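Long-range contacts in alpha-catenin-like protein hmp-1 (PDB 5H5M), which binds beta-catenin and actin filaments as part of the cadherin-catenin complex of adherens junctions, and is required for cell migration and shape change in the worm embryo: residues D125-L130 and A219-V224; S120-D125 and A156-S161; E143-R148 and A196-C201; S282-A287 and R321-A326. All blocks are in the same frame, centred on the assembly; numbering follows the deposited sequence.

Interaction 1 of 4, residues D125-L130 and A219-V224; sequences DTRTPL and AWFDKV
Phe221 and Arg127 lead a buried contact in the M domain of this alpha-catenin, a vinculin-family region built of four-helix bundles. Residues 125-130 carry the chain from helix 92-122 into helix 128-137, and 219-224 lie midway along helix 207-233. The Phe221 ring illustrates how one aromatic can serve three partners. On one face lies the guanidinium of Arg127, its plane tilted by 17° from the ring and its CZ 4.5 Å from the ring centroid, an off-centre cation-pi stack with NH1 displaced to the rim. Over the opposite face comes CD2 of Leu130, a CH-pi contact 4.2 Å from the centroid. Thr126 O meets the ring edge near its plane, 3.5 Å from CE1. The same Leu130 methyl is shared, for CD2 also reaches Trp220 CD1 at 3.6 Å. Farther along, Thr126 CB rests on Val224 CG1 at 3.7 Å. The turn itself is held by Asp125: OD1 takes Thr128 N from above the carboxylate plane in a nearly straight capping bond (169°), and OD2 receives the Thr128 hydroxyl on its syn lone pair. Helix 142-166 also packs on Trp220, with Phe152 and the indole edge-to-face. One water completes the join in the indole plane, accepting from Trp220 NE1 at 2.8 Å and donating to Thr126 O at 2.8 Å.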
loop_
_atom_site.group_PDB
_atom_site.type_symbol
_atom_site.label_atom_id
_atom_site.label_comp_id
_atom_site.label_asym_id
_atom_site.label_seq_id
_atom_site.Cartn_x
_atom_site.Cartn_y
_atom_site.Cartn_z
ATOM N N ASP A 125 -9.442 -0.586 -4.647
ATOM C CA ASP A 125 -10.644 -0.452 -5.466
ATOM C C ASP A 125 -10.656 0.874 -6.214
ATOM O O ASP A 125 -11.188 1.870 -5.725
ATOM C CB ASP A 125 -11.900 -0.584 -4.602
ATOM C CG ASP A 125 -13.173 -0.685 -5.426
ATOM O OD1 ASP A 125 -13.091 -0.655 -6.673
ATOM O OD2 ASP A 125 -14.259 -0.813 -4.822
ATOM N N THR A 126 -10.077 0.875 -7.410
ATOM C CA THR A 126 -9.954 2.097 -8.198
ATOM C C THR A 126 -11.077 2.254 -9.225
ATOM O O THR A 126 -11.112 3.237 -9.966
ATOM C CB THR A 126 -8.603 2.146 -8.935
ATOM O OG1 THR A 126 -8.468 0.981 -9.757
ATOM C CG2 THR A 126 -7.455 2.203 -7.943
ATOM N N ARG A 127 -11.993 1.293 -9.269
ATOM C CA ARG A 127 -13.079 1.348 -10.243
ATOM C C ARG A 127 -14.390 1.870 -9.656
ATOM O O ARG A 127 -15.014 2.763 -10.231
ATOM C CB ARG A 127 -13.312 -0.033 -10.872
ATOM C CG ARG A 127 -13.389 0.018 -12.393
ATOM C CD ARG A 127 -13.917 -1.267 -13.023
ATOM N NE ARG A 127 -14.499 -1.017 -14.345
ATOM C CZ ARG A 127 -13.797 -0.782 -15.452
ATOM N NH1 ARG A 127 -12.470 -0.766 -15.419
ATOM N NH2 ARG A 127 -14.427 -0.566 -16.601
ATOM N N THR A 128 -14.790 1.326 -8.511
ATOM C CA THR A 128 -16.109 1.601 -7.936
ATOM C C THR A 128 -16.468 3.081 -7.714
ATOM O O THR A 128 -17.588 3.481 -8.037
ATOM C CB THR A 128 -16.282 0.858 -6.588
ATOM O OG1 THR A 128 -16.039 -0.542 -6.777
ATOM C CG2 THR A 128 -17.688 1.045 -6.043
ATOM N N PRO A 129 -15.544 3.898 -7.168
ATOM C CA PRO A 129 -15.949 5.290 -6.919
ATOM C C PRO A 129 -16.435 6.038 -8.164
ATOM O O PRO A 129 -17.402 6.793 -8.066
ATOM C CB PRO A 129 -14.672 5.936 -6.377
ATOM C CG PRO A 129 -13.913 4.815 -5.771
ATOM C CD PRO A 129 -14.190 3.626 -6.643
ATOM N N LEU A 130 -15.782 5.830 -9.305
ATOM C CA LEU A 130 -16.197 6.490 -10.538
ATOM C C LEU A 130 -17.461 5.853 -11.110
ATOM O O LEU A 130 -18.331 6.548 -11.632
ATOM C CB LEU A 130 -15.078 6.454 -11.580
ATOM C CG LEU A 130 -15.409 7.174 -12.889
ATOM C CD1 LEU A 130 -15.894 8.588 -12.608
ATOM C CD2 LEU A 130 -14.212 7.193 -13.830
ATOM N N ALA A 219 -10.555 8.044 -20.245
ATOM C CA ALA A 219 -9.281 8.725 -20.059
ATOM C C ALA A 219 -8.791 8.537 -18.627
ATOM O O ALA A 219 -7.599 8.339 -18.389
ATOM C CB ALA A 219 -9.405 10.202 -20.393
ATOM N N TRP A 220 -9.723 8.586 -17.681
ATOM C CA TRP A 220 -9.395 8.414 -16.273
ATOM C C TRP A 220 -8.878 7.007 -15.988
ATOM O O TRP A 220 -7.801 6.838 -15.411
ATOM C CB TRP A 220 -10.614 8.711 -15.395
ATOM C CG TRP A 220 -10.353 8.464 -13.944
ATOM C CD1 TRP A 220 -10.656 7.337 -13.233
ATOM C CD2 TRP A 220 -9.711 9.355 -13.026
ATOM N NE1 TRP A 220 -10.254 7.477 -11.929
ATOM C CE2 TRP A 220 -9.671 8.708 -11.774
ATOM C CE3 TRP A 220 -9.174 10.641 -13.139
ATOM C CZ2 TRP A 220 -9.111 9.301 -10.644
ATOM C CZ3 TRP A 220 -8.620 11.232 -12.013
ATOM C CH2 TRP A 220 -8.592 10.562 -10.784
ATOM N N PHE A 221 -9.646 6.001 -16.395
ATOM C CA PHE A 221 -9.274 4.610 -16.151
ATOM C C PHE A 221 -7.983 4.215 -16.870
ATOM O O PHE A 221 -7.254 3.345 -16.398
ATOM C CB PHE A 221 -10.411 3.671 -16.562
ATOM C CG PHE A 221 -11.504 3.560 -15.537
ATOM C CD1 PHE A 221 -11.220 3.697 -14.187
ATOM C CD2 PHE A 221 -12.815 3.321 -15.922
ATOM C CE1 PHE A 221 -12.224 3.594 -13.238
ATOM C CE2 PHE A 221 -13.822 3.217 -14.977
ATOM C CZ PHE A 221 -13.526 3.353 -13.634
ATOM N N ASP A 222 -7.701 4.850 -18.005
ATOM C CA ASP A 222 -6.443 4.610 -18.712
ATOM C C ASP A 222 -5.247 5.114 -17.904
ATOM O O ASP A 222 -4.209 4.455 -17.845
ATOM C CB ASP A 222 -6.450 5.276 -20.090
ATOM C CG ASP A 222 -7.365 4.572 -21.082
ATOM O OD1 ASP A 222 -7.799 3.435 -20.800
ATOM O OD2 ASP A 222 -7.642 5.159 -22.150
ATOM N N LYS A 223 -5.398 6.284 -17.287
ATOM C CA LYS A 223 -4.322 6.881 -16.500
ATOM C C LYS A 223 -4.111 6.145 -15.180
ATOM O O LYS A 223 -2.975 5.950 -14.748
ATOM C CB LYS A 223 -4.606 8.358 -16.221
ATOM C CG LYS A 223 -4.704 9.239 -17.451
ATOM C CD LYS A 223 -3.385 9.326 -18.187
ATOM C CE LYS A 223 -3.493 10.250 -19.390
ATOM N NZ LYS A 223 -2.219 10.306 -20.155
ATOM N N VAL A 224 -5.206 5.744 -14.539
ATOM C CA VAL A 224 -5.123 4.994 -13.290
ATOM C C VAL A 224 -4.444 3.641 -13.517
ATOM O O VAL A 224 -3.623 3.203 -12.709
ATOM C CB VAL A 224 -6.520 4.782 -12.662
ATOM C CG1 VAL A 224 -6.479 3.699 -11.585
ATOM C CG2 VAL A 224 -7.044 6.091 -12.091
HETATM O O HOH W 1 -9.814 5.660 -9.841
#

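Interaction 2 of 4, residues S120-D125 and A156-S161; sequences SDAFLD and ANEIVS
Ile159 and Phe123 supply the aromatic part of this contact, where the C-terminal end of helix 92-122 meets the flank of helix 142-166 within the all-helical M domain, a vinculin-family fold of four-helix bundles. Phe123 is the first residue to leave helical geometry, and the Phe123 and Ile159 side chains cross at about a right angle. CG2 of Ile159 lies over a ring face, 4.0 Å from the centroid and 17° off the normal, while Ile159 CB touches the rim atom Phe123 CZ at 3.7 Å. Leu227 and Leu231 of helix 207-233 also pack on this ring.

Ala122 adds an aliphatic contact, its CB 4.2 Å from Ile159 CG2; that methyl also lies 3.6 Å from Ala122 O.

Charged groups meet this surface without pairing across it. Asp121 turns to other partners, forming salt bridges with Arg55 through OD2 and with Arg286 through OD1; its OD2 remains 5.5 Å from Glu158 OE2, and the two arginines probably ease this like-charge proximity. The Glu158 chain, extended beyond CG, lies against alanine instead: OE2 comes within 3.6 Å of Ala122 CA, and CG within 3.8 Å of Ala122 CB.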
loop_
_atom_site.group_PDB
_atom_site.type_symbol
_atom_site.label_atom_id
_atom_site.label_comp_id
_atom_site.label_asym_id
_atom_site.label_seq_id
_atom_site.Cartn_x
_atom_site.Cartn_y
_atom_site.Cartn_z
ATOM N N SER A 120 -1.607 -0.259 -0.551
ATOM C CA SER A 120 -2.584 -1.300 -0.251
ATOM C C SER A 120 -3.977 -0.704 -0.054
ATOM O O SER A 120 -4.950 -1.198 -0.621
ATOM C CB SER A 120 -2.159 -2.092 0.992
ATOM O OG SER A 120 -3.094 -3.110 1.309
ATOM N N ASP A 121 -4.065 0.364 0.737
ATOM C CA ASP A 121 -5.343 1.025 1.003
ATOM C C ASP A 121 -5.900 1.754 -0.219
ATOM O O ASP A 121 -7.070 1.597 -0.568
ATOM C CB ASP A 121 -5.207 2.026 2.158
ATOM C CG ASP A 121 -4.937 1.354 3.495
ATOM O OD1 ASP A 121 -5.242 0.152 3.635
ATOM O OD2 ASP A 121 -4.425 2.035 4.411
ATOM N N ALA A 122 -5.056 2.551 -0.864
ATOM C CA ALA A 122 -5.518 3.493 -1.879
ATOM C C ALA A 122 -5.942 2.827 -3.184
ATOM O O ALA A 122 -6.787 3.356 -3.905
ATOM C CB ALA A 122 -4.436 4.528 -2.153
ATOM N N PHE A 123 -5.365 1.667 -3.484
ATOM C CA PHE A 123 -5.569 1.040 -4.787
ATOM C C PHE A 123 -6.317 -0.290 -4.716
ATOM O O PHE A 123 -6.335 -1.044 -5.689
ATOM C CB PHE A 123 -4.219 0.844 -5.489
ATOM C CG PHE A 123 -3.565 2.136 -5.895
ATOM C CD1 PHE A 123 -2.832 2.877 -4.976
ATOM C CD2 PHE A 123 -3.703 2.625 -7.186
ATOM C CE1 PHE A 123 -2.243 4.079 -5.340
ATOM C CE2 PHE A 123 -3.115 3.825 -7.558
ATOM C CZ PHE A 123 -2.385 4.555 -6.633
ATOM N N LEU A 124 -6.947 -0.573 -3.580
ATOM C CA LEU A 124 -7.708 -1.814 -3.449
ATOM C C LEU A 124 -8.985 -1.781 -4.287
ATOM O O LEU A 124 -9.549 -2.827 -4.598
ATOM C CB LEU A 124 -8.038 -2.110 -1.976
ATOM C CG LEU A 124 -9.063 -1.328 -1.145
ATOM C CD1 LEU A 124 -10.492 -1.790 -1.399
ATOM C CD2 LEU A 124 -8.733 -1.477 0.336
ATOM N N ASP A 125 -9.442 -0.586 -4.647
ATOM C CA ASP A 125 -10.644 -0.452 -5.466
ATOM C C ASP A 125 -10.656 0.874 -6.214
ATOM O O ASP A 125 -11.188 1.870 -5.725
ATOM C CB ASP A 125 -11.900 -0.584 -4.602
ATOM C CG ASP A 125 -13.173 -0.685 -5.426
ATOM O OD1 ASP A 125 -13.091 -0.655 -6.673
ATOM O OD2 ASP A 125 -14.259 -0.813 -4.822
ATOM N N ALA A 156 -9.448 10.424 -5.536
ATOM C CA ALA A 156 -8.434 10.945 -6.447
ATOM C C ALA A 156 -7.268 11.578 -5.686
ATOM O O ALA A 156 -6.109 11.354 -6.028
ATOM C CB ALA A 156 -9.049 11.951 -7.400
ATOM N N ASN A 157 -7.580 12.367 -4.659
ATOM C CA ASN A 157 -6.551 12.980 -3.824
ATOM C C ASN A 157 -5.645 11.941 -3.174
ATOM O O ASN A 157 -4.436 12.142 -3.065
ATOM C CB ASN A 157 -7.180 13.848 -2.732
ATOM C CG ASN A 157 -7.997 14.992 -3.292
ATOM O OD1 ASN A 157 -7.877 15.340 -4.464
ATOM N ND2 ASN A 157 -8.830 15.592 -2.445
ATOM N N GLU A 158 -6.235 10.830 -2.744
ATOM C CA GLU A 158 -5.472 9.781 -2.079
ATOM C C GLU A 158 -4.479 9.109 -3.029
ATOM O O GLU A 158 -3.291 9.017 -2.716
ATOM C CB GLU A 158 -6.407 8.735 -1.473
ATOM C CG GLU A 158 -5.696 7.720 -0.588
ATOM C CD GLU A 158 -6.646 6.709 0.033
ATOM O OE1 GLU A 158 -7.866 6.787 -0.231
ATOM O OE2 GLU A 158 -6.169 5.833 0.788
ATOM N N ILE A 159 -4.949 8.651 -4.188
ATOM C CA ILE A 159 -4.061 7.927 -5.095
ATOM C C ILE A 159 -2.964 8.844 -5.623
ATOM O O ILE A 159 -1.856 8.393 -5.893
ATOM C CB ILE A 159 -4.813 7.286 -6.292
ATOM C CG1 ILE A 159 -5.533 8.339 -7.133
ATOM C CG2 ILE A 159 -5.786 6.218 -5.811
ATOM C CD1 ILE A 159 -6.014 7.808 -8.472
ATOM N N VAL A 160 -3.268 10.132 -5.748
ATOM C CA VAL A 160 -2.274 11.101 -6.187
ATOM C C VAL A 160 -1.208 11.281 -5.111
ATOM O O VAL A 160 -0.012 11.200 -5.385
ATOM C CB VAL A 160 -2.917 12.465 -6.525
ATOM C CG1 VAL A 160 -1.863 13.564 -6.569
ATOM C CG2 VAL A 160 -3.664 12.383 -7.855
ATOM N N SER A 161 -1.660 11.508 -3.884
ATOM C CA SER A 161 -0.771 11.690 -2.744
ATOM C C SER A 161 0.102 10.462 -2.491
ATOM O O SER A 161 1.305 10.584 -2.265
ATOM C CB SER A 161 -1.586 12.018 -1.493
ATOM O OG SER A 161 -0.760 12.056 -0.344
#

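Interaction 3 of 4, residues E143-R148 and A196-C201; sequences ENTRYR and AAILLC
Arg146 brings the one flat group that touches the partner helix: Ile198 CG2 approaches its guanidinium obliquely, 3.9 Å from NH1 and 4.1 Å from NH2. Within residues 143-148, the Arg148 guanidinium has Tyr147 CE2 over the centre of one face, 3.8 Å above its plane, and Arg148 CZ lies at the edge of the tyrosine ring. The Arg146 and Ile198 side chains cross at about a right angle, at the exposed margin of an antiparallel helix pair in the four-helix-bundle M domain. Arg146 NE forms a salt bridge with Glu142, so the isoleucine meets a group already held. Helices 142-166 and 173-202 run at 178° here, their local axes 9.9 Å apart. Thr145 packs more deeply, its two branches dividing the work. CG2 lies anti to the backbone N, touching Ile198 CD1 at 3.6 Å and, more loosely, Ala197 O at 4.0 Å. OG1 (chi1 -62°) is hydrogen-bonded to His141 O, just ahead of helix 142-166, which satisfies this hydroxyl in a buried residue. From helix 128-137, Ala136 covers Thr145 and Leu133 covers Ala197. On the buried side, Cys201 SG lies 3.5 Å from Thr145 OG1 and 4.0 Å from Thr145 CB.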
loop_
_atom_site.group_PDB
_atom_site.type_symbol
_atom_site.label_atom_id
_atom_site.label_comp_id
_atom_site.label_asym_id
_atom_site.label_seq_id
_atom_site.Cartn_x
_atom_site.Cartn_y
_atom_site.Cartn_z
ATOM N N GLU A 143 -28.656 14.352 -5.624
ATOM C CA GLU A 143 -28.117 14.185 -4.281
ATOM C C GLU A 143 -26.981 13.164 -4.237
ATOM O O GLU A 143 -25.981 13.369 -3.550
ATOM C CB GLU A 143 -29.230 13.773 -3.314
ATOM C CG GLU A 143 -30.329 14.819 -3.138
ATOM C CD GLU A 143 -31.351 14.806 -4.264
ATOM O OE1 GLU A 143 -31.166 14.037 -5.232
ATOM O OE2 GLU A 143 -32.341 15.562 -4.180
ATOM N N ASN A 144 -27.136 12.068 -4.974
ATOM C CA ASN A 144 -26.124 11.019 -4.990
ATOM C C ASN A 144 -24.911 11.392 -5.829
ATOM O O ASN A 144 -23.783 11.053 -5.477
ATOM C CB ASN A 144 -26.715 9.705 -5.503
ATOM C CG ASN A 144 -27.613 9.037 -4.487
ATOM O OD1 ASN A 144 -27.546 9.334 -3.293
ATOM N ND2 ASN A 144 -28.457 8.121 -4.954
ATOM N N THR A 145 -25.143 12.085 -6.940
ATOM C CA THR A 145 -24.051 12.493 -7.812
ATOM C C THR A 145 -23.082 13.402 -7.061
ATOM O O THR A 145 -21.873 13.204 -7.121
ATOM C CB THR A 145 -24.562 13.212 -9.079
ATOM O OG1 THR A 145 -25.391 12.321 -9.836
ATOM C CG2 THR A 145 -23.392 13.659 -9.946
ATOM N N ARG A 146 -23.621 14.378 -6.334
ATOM C CA ARG A 146 -22.789 15.305 -5.574
ATOM C C ARG A 146 -22.046 14.597 -4.444
ATOM O O ARG A 146 -20.892 14.920 -4.156
ATOM C CB ARG A 146 -23.633 16.452 -5.020
ATOM C CG ARG A 146 -24.282 17.290 -6.109
ATOM C CD ARG A 146 -24.549 18.709 -5.652
ATOM N NE ARG A 146 -25.210 19.492 -6.694
ATOM C CZ ARG A 146 -24.574 20.097 -7.692
ATOM N NH1 ARG A 146 -23.255 20.014 -7.792
ATOM N NH2 ARG A 146 -25.259 20.786 -8.595
ATOM N N TYR A 147 -22.706 13.633 -3.809
ATOM C CA TYR A 147 -22.051 12.817 -2.795
ATOM C C TYR A 147 -20.941 11.974 -3.420
ATOM O O TYR A 147 -19.803 11.977 -2.945
ATOM C CB TYR A 147 -23.057 11.912 -2.077
ATOM C CG TYR A 147 -22.404 10.964 -1.097
ATOM C CD1 TYR A 147 -21.870 11.430 0.098
ATOM C CD2 TYR A 147 -22.304 9.607 -1.374
ATOM C CE1 TYR A 147 -21.260 10.569 0.993
ATOM C CE2 TYR A 147 -21.697 8.738 -0.483
ATOM C CZ TYR A 147 -21.177 9.225 0.698
ATOM O OH TYR A 147 -20.573 8.366 1.587
ATOM N N ARG A 148 -21.274 11.261 -4.492
ATOM C CA ARG A 148 -20.304 10.408 -5.172
ATOM C C ARG A 148 -19.210 11.240 -5.839
ATOM O O ARG A 148 -18.079 10.779 -5.988
ATOM C CB ARG A 148 -20.998 9.517 -6.206
ATOM C CG ARG A 148 -21.914 8.465 -5.602
ATOM C CD ARG A 148 -21.171 7.593 -4.606
ATOM N NE ARG A 148 -22.068 6.673 -3.910
ATOM C CZ ARG A 148 -21.679 5.829 -2.960
ATOM N NH1 ARG A 148 -20.407 5.787 -2.592
ATOM N NH2 ARG A 148 -22.560 5.027 -2.378
ATOM N N ALA A 196 -17.997 16.624 -15.279
ATOM C CA ALA A 196 -18.627 15.945 -16.410
ATOM C C ALA A 196 -19.839 15.137 -15.951
ATOM O O ALA A 196 -20.832 15.023 -16.671
ATOM C CB ALA A 196 -17.628 15.045 -17.116
ATOM N N ALA A 197 -19.747 14.582 -14.747
ATOM C CA ALA A 197 -20.839 13.803 -14.173
ATOM C C ALA A 197 -21.971 14.715 -13.716
ATOM O O ALA A 197 -23.145 14.379 -13.859
ATOM C CB ALA A 197 -20.336 12.955 -13.014
ATOM N N ILE A 198 -21.605 15.867 -13.161
ATOM C CA ILE A 198 -22.583 16.862 -12.743
ATOM C C ILE A 198 -23.384 17.341 -13.948
ATOM O O ILE A 198 -24.603 17.502 -13.871
ATOM C CB ILE A 198 -21.914 18.074 -12.061
ATOM C CG1 ILE A 198 -21.042 17.621 -10.890
ATOM C CG2 ILE A 198 -22.966 19.063 -11.579
ATOM C CD1 ILE A 198 -21.809 16.907 -9.798
ATOM N N LEU A 199 -22.688 17.554 -15.062
ATOM C CA LEU A 199 -23.325 17.979 -16.305
ATOM C C LEU A 199 -24.255 16.898 -16.841
ATOM O O LEU A 199 -25.350 17.192 -17.321
ATOM C CB LEU A 199 -22.270 18.337 -17.356
ATOM C CG LEU A 199 -21.401 19.555 -17.028
ATOM C CD1 LEU A 199 -20.265 19.714 -18.034
ATOM C CD2 LEU A 199 -22.254 20.817 -16.963
ATOM N N LEU A 200 -23.814 15.646 -16.755
ATOM C CA LEU A 200 -24.628 14.524 -17.204
ATOM C C LEU A 200 -25.858 14.362 -16.317
ATOM O O LEU A 200 -26.952 14.086 -16.807
ATOM C CB LEU A 200 -23.817 13.229 -17.217
ATOM C CG LEU A 200 -24.629 11.970 -17.536
ATOM C CD1 LEU A 200 -25.314 12.099 -18.893
ATOM C CD2 LEU A 200 -23.757 10.718 -17.481
ATOM N N CYS A 201 -25.669 14.539 -15.014
ATOM C CA CYS A 201 -26.761 14.433 -14.051
ATOM C C CYS A 201 -27.893 15.409 -14.363
ATOM O O CYS A 201 -29.070 15.064 -14.255
ATOM C CB CYS A 201 -26.242 14.675 -12.632
ATOM S SG CYS A 201 -27.525 14.699 -11.365
#

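Interaction 4 of 4, residues S282-A287 and R321-A326; sequences SIRGRA and RVDQFA
Ile283 opens the contact by packing obliquely on Phe325 at CE2 and CZ, their side chains crossing at about a right angle. Its CG2, anti to the backbone N, is 3.7 Å from Phe325 CE2, and its CD1 reaches Phe325 CZ at 3.9 Å, so both branches of the isoleucine lie against the same end of the ring. Arg284 comes next and buries the most surface of the first segment. CG is anti to the backbone N (chi1 178°), and the chain runs extended from there to NE, bringing the guanidinium to the partner helix. There Val322 CG1 lies over one face of the guanidinium, tightly packed at 3.2 Å from NH1, and Ala326 CB meets NH1 obliquely at 3.6 Å. Asp323 OD1 is near the guanidinium plane at its edge, 4.0 Å from NH1, too far for a salt bridge, though the opposite charges may still attract. One turn after Ile283, Ala287 finishes the walk, its CB 4.1 Å from Val322 CG2; the two valine methyls thus serve different residues. The pairing is that of antiparallel bundle helices, at 175° with local axes 10.5 Å apart. Helix 345-374 covers the interior side, where Val362 packs on Ile283, Ala287 and Phe325, while helix 237-260 flanks helix 276-300, its Asp251 forming a salt bridge with Arg286.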
loop_
_atom_site.group_PDB
_atom_site.type_symbol
_atom_site.label_atom_id
_atom_site.label_comp_id
_atom_site.label_asym_id
_atom_site.label_seq_id
_atom_site.Cartn_x
_atom_site.Cartn_y
_atom_site.Cartn_z
ATOM N N SER A 282 -13.235 -4.303 1.504
ATOM C CA SER A 282 -11.786 -4.101 1.523
ATOM C C SER A 282 -11.051 -5.409 1.270
ATOM O O SER A 282 -10.104 -5.460 0.486
ATOM C CB SER A 282 -11.332 -3.499 2.858
ATOM O OG SER A 282 -11.851 -2.194 3.045
ATOM N N ILE A 283 -11.490 -6.462 1.950
ATOM C CA ILE A 283 -10.891 -7.781 1.801
ATOM C C ILE A 283 -10.972 -8.262 0.354
ATOM O O ILE A 283 -9.992 -8.754 -0.202
ATOM C CB ILE A 283 -11.567 -8.799 2.731
ATOM C CG1 ILE A 283 -11.252 -8.453 4.185
ATOM C CG2 ILE A 283 -11.111 -10.214 2.408
ATOM C CD1 ILE A 283 -11.842 -9.403 5.194
ATOM N N ARG A 284 -12.138 -8.095 -0.260
ATOM C CA ARG A 284 -12.323 -8.495 -1.649
ATOM C C ARG A 284 -11.367 -7.735 -2.570
ATOM O O ARG A 284 -10.688 -8.335 -3.406
ATOM C CB ARG A 284 -13.771 -8.267 -2.091
ATOM C CG ARG A 284 -14.019 -8.617 -3.548
ATOM C CD ARG A 284 -15.465 -8.379 -3.963
ATOM N NE ARG A 284 -15.661 -8.688 -5.378
ATOM C CZ ARG A 284 -16.071 -9.866 -5.839
ATOM N NH1 ARG A 284 -16.347 -10.854 -4.997
ATOM N NH2 ARG A 284 -16.215 -10.054 -7.145
ATOM N N GLY A 285 -11.319 -6.415 -2.402
ATOM C CA GLY A 285 -10.465 -5.568 -3.210
ATOM C C GLY A 285 -8.992 -5.914 -3.088
ATOM O O GLY A 285 -8.290 -6.022 -4.093
ATOM N N ARG A 286 -8.527 -6.090 -1.856
ATOM C CA ARG A 286 -7.132 -6.434 -1.602
ATOM C C ARG A 286 -6.784 -7.806 -2.173
ATOM O O ARG A 286 -5.715 -7.995 -2.757
ATOM C CB ARG A 286 -6.834 -6.410 -0.102
ATOM C CG ARG A 286 -6.979 -5.049 0.566
ATOM C CD ARG A 286 -6.395 -5.088 1.973
ATOM N NE ARG A 286 -7.107 -4.221 2.906
ATOM C CZ ARG A 286 -6.826 -2.935 3.103
ATOM N NH1 ARG A 286 -5.850 -2.349 2.420
ATOM N NH2 ARG A 286 -7.530 -2.232 3.979
ATOM N N ALA A 287 -7.693 -8.760 -1.996
ATOM C CA ALA A 287 -7.496 -10.117 -2.488
ATOM C C ALA A 287 -7.358 -10.134 -4.004
ATOM O O ALA A 287 -6.525 -10.857 -4.553
ATOM C CB ALA A 287 -8.648 -11.019 -2.048
ATOM N N ARG A 321 -12.439 -18.678 -3.823
ATOM C CA ARG A 321 -12.457 -18.154 -2.458
ATOM C C ARG A 321 -13.122 -16.780 -2.351
ATOM O O ARG A 321 -13.887 -16.530 -1.420
ATOM C CB ARG A 321 -11.034 -18.086 -1.898
ATOM C CG ARG A 321 -10.321 -19.436 -1.846
ATOM C CD ARG A 321 -11.022 -20.408 -0.910
ATOM N NE ARG A 321 -10.409 -21.733 -0.925
ATOM C CZ ARG A 321 -10.898 -22.774 -1.595
ATOM N NH1 ARG A 321 -12.011 -22.646 -2.305
ATOM N NH2 ARG A 321 -10.277 -23.946 -1.556
ATOM N N VAL A 322 -12.835 -15.900 -3.306
ATOM C CA VAL A 322 -13.396 -14.553 -3.297
ATOM C C VAL A 322 -14.926 -14.569 -3.405
ATOM O O VAL A 322 -15.615 -13.865 -2.666
ATOM C CB VAL A 322 -12.794 -13.697 -4.435
ATOM C CG1 VAL A 322 -13.628 -12.462 -4.680
ATOM C CG2 VAL A 322 -11.357 -13.306 -4.101
ATOM N N ASP A 323 -15.454 -15.384 -4.311
ATOM C CA ASP A 323 -16.901 -15.503 -4.477
ATOM C C ASP A 323 -17.569 -16.132 -3.258
ATOM O O ASP A 323 -18.593 -15.641 -2.781
ATOM C CB ASP A 323 -17.231 -16.321 -5.728
ATOM C CG ASP A 323 -16.943 -15.566 -7.009
ATOM O OD1 ASP A 323 -16.986 -14.317 -6.982
ATOM O OD2 ASP A 323 -16.683 -16.220 -8.042
ATOM N N GLN A 324 -16.991 -17.221 -2.762
ATOM C CA GLN A 324 -17.518 -17.904 -1.584
ATOM C C GLN A 324 -17.515 -16.986 -0.365
ATOM O O GLN A 324 -18.434 -17.023 0.452
ATOM C CB GLN A 324 -16.708 -19.169 -1.286
ATOM C CG GLN A 324 -16.787 -20.233 -2.366
ATOM C CD GLN A 324 -15.793 -21.360 -2.150
ATOM O OE1 GLN A 324 -15.071 -21.385 -1.151
ATOM N NE2 GLN A 324 -15.753 -22.302 -3.087
ATOM N N PHE A 325 -16.476 -16.165 -0.247
ATOM C CA PHE A 325 -16.379 -15.205 0.845
ATOM C C PHE A 325 -17.438 -14.112 0.721
ATOM O O PHE A 325 -18.138 -13.805 1.685
ATOM C CB PHE A 325 -14.986 -14.575 0.887
ATOM C CG PHE A 325 -14.912 -13.333 1.728
ATOM C CD1 PHE A 325 -14.947 -13.416 3.112
ATOM C CD2 PHE A 325 -14.815 -12.084 1.137
ATOM C CE1 PHE A 325 -14.885 -12.273 3.892
ATOM C CE2 PHE A 325 -14.754 -10.936 1.914
ATOM C CZ PHE A 325 -14.786 -11.031 3.290
ATOM N N ALA A 326 -17.545 -13.532 -0.471
ATOM C CA ALA A 326 -18.490 -12.451 -0.726
ATOM C C ALA A 326 -19.923 -12.901 -0.479
ATOM O O ALA A 326 -20.751 -12.133 0.005
ATOM C CB ALA A 326 -18.335 -11.937 -2.148
#

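Overall arrangement
Interactions 1 and 2 are neighbours, with centres about 10 Å apart and Asp125 in common; Trp220 CH2 of the first packs on Ala156 CB of the second at 3.7 Å. Interaction 3 lies farther out, its centre about 29 Å from that of the chain, and is nested in sequence within the loop that interaction 1 closes. It shares helix 142-166 with interaction 2, though their centres are about 21 Å apart. Interaction 4 follows later in the chain but joins interaction 2 through a salt bridge, Asp121 OD1 to Arg286 NH1 at 2.8 Å, and through Leu124 packing on Ser282. Buried packing thus joins interactions 1 and 2, and a charged link ties interaction 2 to interaction 4.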